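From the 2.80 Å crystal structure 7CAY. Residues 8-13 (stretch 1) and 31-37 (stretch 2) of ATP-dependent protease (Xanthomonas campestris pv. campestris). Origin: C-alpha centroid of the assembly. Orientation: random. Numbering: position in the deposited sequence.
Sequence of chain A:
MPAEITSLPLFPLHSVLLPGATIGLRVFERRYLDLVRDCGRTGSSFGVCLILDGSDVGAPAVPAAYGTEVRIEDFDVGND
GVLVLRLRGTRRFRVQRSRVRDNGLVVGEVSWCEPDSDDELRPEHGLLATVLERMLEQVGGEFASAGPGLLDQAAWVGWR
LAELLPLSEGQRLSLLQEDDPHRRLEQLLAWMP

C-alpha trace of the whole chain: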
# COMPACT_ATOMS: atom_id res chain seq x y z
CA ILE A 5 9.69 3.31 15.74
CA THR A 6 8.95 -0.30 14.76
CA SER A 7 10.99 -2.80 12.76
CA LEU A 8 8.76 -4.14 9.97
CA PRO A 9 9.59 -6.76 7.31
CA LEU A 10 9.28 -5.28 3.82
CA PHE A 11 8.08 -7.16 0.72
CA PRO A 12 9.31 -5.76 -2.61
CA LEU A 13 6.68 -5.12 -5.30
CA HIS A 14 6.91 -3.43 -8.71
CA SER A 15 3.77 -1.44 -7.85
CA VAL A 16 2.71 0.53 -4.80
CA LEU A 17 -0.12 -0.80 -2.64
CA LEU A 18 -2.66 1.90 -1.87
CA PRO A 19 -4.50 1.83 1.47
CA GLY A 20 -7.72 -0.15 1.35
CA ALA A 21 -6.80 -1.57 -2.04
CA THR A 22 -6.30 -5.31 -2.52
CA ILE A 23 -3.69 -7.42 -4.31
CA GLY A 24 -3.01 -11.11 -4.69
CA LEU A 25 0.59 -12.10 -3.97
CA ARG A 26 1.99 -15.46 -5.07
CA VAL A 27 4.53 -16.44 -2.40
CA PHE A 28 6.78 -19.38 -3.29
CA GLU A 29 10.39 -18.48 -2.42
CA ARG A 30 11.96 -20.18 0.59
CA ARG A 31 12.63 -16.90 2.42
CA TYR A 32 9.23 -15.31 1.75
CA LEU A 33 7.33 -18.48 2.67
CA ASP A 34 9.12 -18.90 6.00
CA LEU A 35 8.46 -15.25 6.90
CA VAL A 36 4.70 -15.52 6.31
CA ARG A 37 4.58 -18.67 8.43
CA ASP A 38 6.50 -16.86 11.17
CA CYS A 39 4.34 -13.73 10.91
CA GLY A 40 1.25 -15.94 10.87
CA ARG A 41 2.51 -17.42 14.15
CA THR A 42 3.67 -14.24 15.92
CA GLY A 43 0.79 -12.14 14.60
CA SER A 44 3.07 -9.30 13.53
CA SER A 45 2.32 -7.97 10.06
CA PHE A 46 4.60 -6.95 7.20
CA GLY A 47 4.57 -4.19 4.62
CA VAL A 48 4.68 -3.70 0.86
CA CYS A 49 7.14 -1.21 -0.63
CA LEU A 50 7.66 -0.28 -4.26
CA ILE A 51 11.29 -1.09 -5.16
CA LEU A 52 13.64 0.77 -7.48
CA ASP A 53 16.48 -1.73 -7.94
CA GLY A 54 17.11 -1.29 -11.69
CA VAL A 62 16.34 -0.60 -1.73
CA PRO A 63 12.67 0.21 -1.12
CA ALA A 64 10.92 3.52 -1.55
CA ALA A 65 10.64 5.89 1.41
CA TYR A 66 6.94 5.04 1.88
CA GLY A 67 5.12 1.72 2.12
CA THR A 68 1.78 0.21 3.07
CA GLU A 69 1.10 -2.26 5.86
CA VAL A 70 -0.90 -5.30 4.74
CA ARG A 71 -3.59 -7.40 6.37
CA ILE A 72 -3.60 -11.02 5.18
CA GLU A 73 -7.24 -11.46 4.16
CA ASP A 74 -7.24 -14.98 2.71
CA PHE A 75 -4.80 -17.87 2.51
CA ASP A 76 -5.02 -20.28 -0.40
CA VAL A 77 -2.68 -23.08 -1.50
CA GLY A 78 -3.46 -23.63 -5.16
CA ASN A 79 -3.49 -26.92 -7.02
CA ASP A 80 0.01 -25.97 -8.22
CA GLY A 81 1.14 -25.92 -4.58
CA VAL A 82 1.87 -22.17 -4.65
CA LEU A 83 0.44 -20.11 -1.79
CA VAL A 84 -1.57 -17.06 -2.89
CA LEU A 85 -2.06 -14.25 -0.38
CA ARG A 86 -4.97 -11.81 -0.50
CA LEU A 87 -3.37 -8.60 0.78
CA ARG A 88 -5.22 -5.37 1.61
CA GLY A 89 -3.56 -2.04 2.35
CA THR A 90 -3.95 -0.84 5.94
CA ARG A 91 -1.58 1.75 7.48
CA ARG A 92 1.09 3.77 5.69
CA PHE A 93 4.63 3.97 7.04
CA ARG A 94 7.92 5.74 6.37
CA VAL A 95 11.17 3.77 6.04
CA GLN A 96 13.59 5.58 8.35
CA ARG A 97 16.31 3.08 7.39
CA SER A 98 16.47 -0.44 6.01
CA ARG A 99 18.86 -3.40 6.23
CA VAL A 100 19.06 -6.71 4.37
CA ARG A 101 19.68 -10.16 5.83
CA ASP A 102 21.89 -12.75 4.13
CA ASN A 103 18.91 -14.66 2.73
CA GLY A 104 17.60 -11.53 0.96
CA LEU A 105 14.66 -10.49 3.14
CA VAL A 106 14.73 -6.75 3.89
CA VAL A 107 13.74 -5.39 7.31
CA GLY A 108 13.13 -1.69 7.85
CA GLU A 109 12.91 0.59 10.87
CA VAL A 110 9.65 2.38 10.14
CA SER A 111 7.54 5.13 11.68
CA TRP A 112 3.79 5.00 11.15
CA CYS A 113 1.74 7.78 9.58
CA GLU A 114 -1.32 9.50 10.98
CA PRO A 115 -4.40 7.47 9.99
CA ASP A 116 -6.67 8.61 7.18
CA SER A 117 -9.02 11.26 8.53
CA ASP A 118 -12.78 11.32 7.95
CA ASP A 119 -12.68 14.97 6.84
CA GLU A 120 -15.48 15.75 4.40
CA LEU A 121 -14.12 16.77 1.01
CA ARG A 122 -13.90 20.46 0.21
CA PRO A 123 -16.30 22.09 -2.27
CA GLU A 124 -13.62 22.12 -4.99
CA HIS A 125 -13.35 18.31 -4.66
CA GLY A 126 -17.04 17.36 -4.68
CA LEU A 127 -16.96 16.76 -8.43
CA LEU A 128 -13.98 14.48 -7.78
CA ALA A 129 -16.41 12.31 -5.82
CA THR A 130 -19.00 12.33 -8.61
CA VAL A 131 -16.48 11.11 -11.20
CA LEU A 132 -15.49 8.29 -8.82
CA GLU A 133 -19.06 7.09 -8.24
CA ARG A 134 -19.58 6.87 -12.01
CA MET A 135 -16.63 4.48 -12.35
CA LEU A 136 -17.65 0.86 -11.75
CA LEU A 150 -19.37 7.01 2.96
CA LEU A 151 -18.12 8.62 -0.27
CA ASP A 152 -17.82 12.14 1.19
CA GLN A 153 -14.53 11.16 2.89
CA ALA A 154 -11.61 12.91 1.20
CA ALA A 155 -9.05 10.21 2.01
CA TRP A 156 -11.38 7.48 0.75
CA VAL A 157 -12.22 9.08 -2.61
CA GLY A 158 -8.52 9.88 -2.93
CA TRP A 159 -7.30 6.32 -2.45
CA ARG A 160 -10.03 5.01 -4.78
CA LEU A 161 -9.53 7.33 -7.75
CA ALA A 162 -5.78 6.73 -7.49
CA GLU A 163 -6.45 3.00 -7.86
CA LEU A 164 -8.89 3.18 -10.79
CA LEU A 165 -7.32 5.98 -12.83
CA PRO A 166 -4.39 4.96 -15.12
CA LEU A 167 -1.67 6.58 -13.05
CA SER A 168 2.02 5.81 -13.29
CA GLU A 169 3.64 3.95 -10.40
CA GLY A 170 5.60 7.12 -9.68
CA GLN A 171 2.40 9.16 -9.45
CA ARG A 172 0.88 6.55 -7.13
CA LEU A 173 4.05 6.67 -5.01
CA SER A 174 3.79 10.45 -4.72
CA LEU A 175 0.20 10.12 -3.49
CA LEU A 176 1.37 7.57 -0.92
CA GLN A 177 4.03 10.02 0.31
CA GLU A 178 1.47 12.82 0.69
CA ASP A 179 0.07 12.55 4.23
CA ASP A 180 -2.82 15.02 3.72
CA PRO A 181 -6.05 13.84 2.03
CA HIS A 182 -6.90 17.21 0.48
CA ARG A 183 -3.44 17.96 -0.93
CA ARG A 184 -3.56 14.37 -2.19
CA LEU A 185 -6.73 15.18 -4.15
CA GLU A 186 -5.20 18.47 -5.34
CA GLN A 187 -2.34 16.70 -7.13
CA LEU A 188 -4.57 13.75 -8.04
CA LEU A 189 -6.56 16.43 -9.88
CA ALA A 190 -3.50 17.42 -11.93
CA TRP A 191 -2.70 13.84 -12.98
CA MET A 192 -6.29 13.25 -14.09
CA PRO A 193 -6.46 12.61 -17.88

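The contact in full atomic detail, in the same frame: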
# COMPACT_ATOMS: atom_id res chain seq x y z
N LEU A 8 9.80 -3.48 10.74
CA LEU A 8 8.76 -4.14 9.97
C LEU A 8 9.39 -4.82 8.76
O LEU A 8 10.16 -4.19 8.03
CB LEU A 8 7.68 -3.14 9.53
CG LEU A 8 6.43 -3.70 8.86
CD1 LEU A 8 5.56 -4.43 9.87
CD2 LEU A 8 5.65 -2.59 8.18
N PRO A 9 9.09 -6.10 8.52
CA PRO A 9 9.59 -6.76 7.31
C PRO A 9 8.92 -6.19 6.06
O PRO A 9 7.71 -5.98 6.02
CB PRO A 9 9.21 -8.23 7.51
CG PRO A 9 8.93 -8.36 8.98
CD PRO A 9 8.37 -7.04 9.40
N LEU A 10 9.73 -5.94 5.04
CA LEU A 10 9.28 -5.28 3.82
C LEU A 10 9.31 -6.26 2.65
O LEU A 10 10.32 -6.93 2.42
CB LEU A 10 10.14 -4.06 3.51
CG LEU A 10 10.35 -3.07 4.66
CD1 LEU A 10 11.12 -1.84 4.18
CD2 LEU A 10 9.03 -2.67 5.29
N PHE A 11 8.20 -6.33 1.92
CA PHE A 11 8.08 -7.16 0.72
C PHE A 11 8.19 -6.29 -0.52
O PHE A 11 7.46 -5.30 -0.64
CB PHE A 11 6.75 -7.92 0.71
CG PHE A 11 6.79 -9.21 1.48
CD1 PHE A 11 7.28 -9.24 2.77
CD2 PHE A 11 6.32 -10.38 0.90
CE1 PHE A 11 7.31 -10.43 3.48
CE2 PHE A 11 6.35 -11.57 1.61
CZ PHE A 11 6.85 -11.59 2.90
N PRO A 12 9.08 -6.62 -1.45
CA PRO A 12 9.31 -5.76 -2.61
C PRO A 12 8.35 -6.02 -3.76
O PRO A 12 8.29 -7.14 -4.28
CB PRO A 12 10.75 -6.09 -3.00
CG PRO A 12 10.90 -7.53 -2.62
CD PRO A 12 10.03 -7.75 -1.40
N LEU A 13 7.61 -5.00 -4.18
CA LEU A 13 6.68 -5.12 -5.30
C LEU A 13 6.98 -4.04 -6.33
O LEU A 13 7.41 -2.93 -6.00
CB LEU A 13 5.22 -5.01 -4.86
CG LEU A 13 4.67 -6.03 -3.86
CD1 LEU A 13 3.16 -6.03 -3.92
CD2 LEU A 13 5.21 -7.43 -4.11
N ARG A 31 12.53 -17.94 1.40
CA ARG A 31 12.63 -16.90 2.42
C ARG A 31 11.29 -16.21 2.65
O ARG A 31 10.94 -15.91 3.80
CB ARG A 31 13.70 -15.88 2.02
CG ARG A 31 13.61 -15.45 0.57
CD ARG A 31 14.98 -15.45 -0.09
NE ARG A 31 14.89 -15.14 -1.51
CZ ARG A 31 14.87 -13.91 -2.01
NH1 ARG A 31 14.91 -12.87 -1.19
NH2 ARG A 31 14.78 -13.72 -3.32
N TYR A 32 10.52 -15.97 1.58
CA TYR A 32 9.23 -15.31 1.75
C TYR A 32 8.19 -16.24 2.36
O TYR A 32 7.30 -15.78 3.08
CB TYR A 32 8.74 -14.77 0.41
CG TYR A 32 9.55 -13.61 -0.11
CD1 TYR A 32 9.53 -12.38 0.53
CD2 TYR A 32 10.34 -13.74 -1.24
CE1 TYR A 32 10.27 -11.31 0.07
CE2 TYR A 32 11.09 -12.68 -1.72
CZ TYR A 32 11.05 -11.47 -1.06
OH TYR A 32 11.79 -10.41 -1.53
N LEU A 33 8.28 -17.54 2.09
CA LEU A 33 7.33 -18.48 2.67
C LEU A 33 7.56 -18.65 4.16
O LEU A 33 6.60 -18.71 4.94
CB LEU A 33 7.41 -19.83 1.95
CG LEU A 33 6.44 -20.91 2.44
CD1 LEU A 33 5.00 -20.46 2.24
CD2 LEU A 33 6.71 -22.23 1.73
N ASP A 34 8.82 -18.73 4.59
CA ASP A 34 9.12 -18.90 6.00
C ASP A 34 8.75 -17.66 6.81
O ASP A 34 8.40 -17.77 7.99
CB ASP A 34 10.60 -19.24 6.19
N LEU A 35 8.82 -16.48 6.19
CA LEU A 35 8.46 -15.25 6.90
C LEU A 35 6.96 -15.18 7.15
O LEU A 35 6.52 -14.78 8.23
CB LEU A 35 8.95 -14.03 6.12
CG LEU A 35 8.85 -12.64 6.77
CD1 LEU A 35 7.48 -12.00 6.54
CD2 LEU A 35 9.17 -12.71 8.26
N VAL A 36 6.15 -15.55 6.15
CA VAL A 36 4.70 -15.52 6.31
C VAL A 36 4.26 -16.52 7.37
O VAL A 36 3.35 -16.24 8.17
CB VAL A 36 4.01 -15.78 4.96
CG1 VAL A 36 2.50 -15.81 5.13
CG2 VAL A 36 4.40 -14.71 3.95
N ARG A 37 4.89 -17.70 7.39
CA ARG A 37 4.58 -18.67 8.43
C ARG A 37 4.97 -18.16 9.81
O ARG A 37 4.26 -18.39 10.80
CB ARG A 37 5.28 -20.00 8.13

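The phenyl ring of F11 is the centre of the contact between strand 8-13 and helix 31-37, which run at 140° to each other with their axes 11.1 Å apart at closest approach. The CA-to-CB bond of F11 points sideways, but chi1 of -85° (m) carries the ring across the gap to meet three helix residues. L35 approaches the ring edge, with CD1 3.4 Å from F11 CE1, while Y32 lies over one face, its CD1 3.5 Å from F11 CE2. The two aromatic rings meet obliquely, with centroids 4.9 Å apart and planes at 56°. V36, one turn after Y32, adds a looser contact, its compact CG2 methyl 4.1 Å from F11 CZ. A long, flat apolar side chain suits F11's position, spanning the gap and offering both face and edge.

Two residues earlier in the strand, the CA-to-CB bond of P9 points toward the helix and places CB 4.3 Å from L35 CD1, so a single leucine methyl touches both strand residues. Tyrosine suits its place by packing its ring against F11 while its hydroxyl reaches P12, whose apolar ring places CD 3.9 Å from Y32 CE1 and 3.2 Å from Y32 OH. This hydroxyl forms the polar edge, yet no hydrogen bond links the stretches; the contact, mainly apolar packing, buries 280 Å², both sides summed.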